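Local structure of ComZ (Thermus thermophilus, 6QVI) at residues A102-D105 / Q106-T109. The protein is a competence-associated pilin that probably serves as a DNA receptor at the pilus tip during natural transformation. Sequence-based numbering, arbitrary orientation.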
# COMPACT_ATOMS: atom_id res chain seq x y z
N ALA A 102 -15.88 24.57 -1.92
CA ALA A 102 -15.89 24.38 -3.36
C ALA A 102 -14.47 24.24 -3.91
O ALA A 102 -14.22 23.41 -4.79
CB ALA A 102 -16.61 25.53 -4.05
N GLN A 103 -13.52 25.01 -3.37
CA GLN A 103 -12.16 25.02 -3.92
C GLN A 103 -11.32 23.86 -3.39
O GLN A 103 -10.89 22.98 -4.15
CB GLN A 103 -11.46 26.34 -3.58
CG GLN A 103 -12.37 27.55 -3.62
CD GLN A 103 -12.51 28.12 -5.02
OE1 GLN A 103 -11.61 28.00 -5.85
NE2 GLN A 103 -13.65 28.76 -5.28
N ASP A 104 -11.09 23.84 -2.08
CA ASP A 104 -10.21 22.87 -1.43
C ASP A 104 -11.04 21.68 -0.94
O ASP A 104 -11.86 21.82 -0.03
CB ASP A 104 -9.50 23.58 -0.29
CG ASP A 104 -8.31 22.82 0.24
OD1 ASP A 104 -8.35 21.58 0.25
OD2 ASP A 104 -7.36 23.49 0.70
N ASP A 105 -10.79 20.49 -1.50
CA ASP A 105 -11.53 19.29 -1.15
C ASP A 105 -11.13 18.72 0.21
O ASP A 105 -11.54 17.60 0.54
CB ASP A 105 -11.36 18.21 -2.23
CG ASP A 105 -9.90 17.81 -2.43
OD1 ASP A 105 -9.65 16.66 -2.88
OD2 ASP A 105 -8.99 18.63 -2.13
N GLN A 106 -10.32 19.45 0.98
CA GLN A 106 -9.93 19.04 2.32
C GLN A 106 -10.55 19.91 3.42
O GLN A 106 -10.39 19.59 4.60
CB GLN A 106 -8.41 19.06 2.47
CG GLN A 106 -7.71 18.45 1.33
CD GLN A 106 -6.26 18.23 1.65
OE1 GLN A 106 -5.75 17.13 1.51
NE2 GLN A 106 -5.59 19.28 2.14
N LEU A 107 -11.14 21.05 3.05
CA LEU A 107 -11.76 21.97 3.99
C LEU A 107 -13.23 21.62 4.17
O LEU A 107 -14.00 21.63 3.20
CB LEU A 107 -11.58 23.40 3.51
CG LEU A 107 -10.11 23.76 3.40
CD1 LEU A 107 -9.93 25.26 3.32
CD2 LEU A 107 -9.41 23.20 4.65
N PHE A 108 -13.63 21.34 5.41
CA PHE A 108 -15.02 21.06 5.72
C PHE A 108 -15.51 21.94 6.86
O PHE A 108 -14.78 22.20 7.82
CB PHE A 108 -15.19 19.58 6.09
CG PHE A 108 -14.76 18.63 5.02
CD1 PHE A 108 -13.42 18.28 4.89
CD2 PHE A 108 -15.69 18.07 4.16
CE1 PHE A 108 -13.01 17.42 3.91
CE2 PHE A 108 -15.27 17.19 3.16
CZ PHE A 108 -13.93 16.86 3.05
N THR A 109 -16.76 22.38 6.74
CA THR A 109 -17.43 23.18 7.77
C THR A 109 -18.59 22.37 8.33
O THR A 109 -19.47 21.92 7.58
CB THR A 109 -17.92 24.54 7.23
OG1 THR A 109 -16.81 25.32 6.71
CG2 THR A 109 -18.68 25.37 8.32
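D104 and L107 close a type I beta turn, with D105 and Q106 at its two corners. The backbone bond runs from L107 N to D104 O at 3.3 Å, with an angle of 163° at the hydrogen. The D104 side chain makes a second bond, 3.0 Å from Q106 N to D104 OD1. This is an Asx turn laid over the beta turn. The carboxylate is met on its anti side, 30° out of its plane. D104 CG is anti to the backbone N (chi1 -165°) and beside the carbonyl carbon, which leans the carboxylate forward to Q106 N. The turn ends the loop between antiparallel strands 90-100 and 107-115, in a sheet that probably belongs to the pseudopilin-like domain. L107 begins the second strand and pairs through its backbone with D101, whose OD2 accepts bonds from the backbone N of Q103 and of D104. The D104 and Q106 side chains cross at a slant. Q106 CB and CG both pass close to the carboxylate, with Q106 CG 3.4 Å from D104 OD1. L107 CG meets D104 CB at 3.7 Å, with the carboxyl carbon and OD2 a little farther off. With an alanine here in place of D104, Q106 N would probably lose its carboxylate acceptor, and L107 CG part of its neighbour. D104 OD2 also forms a long, weak ion pair with R128. The buried F108 ring reaches back to the turn, its CZ 3.5 Å from D105 O.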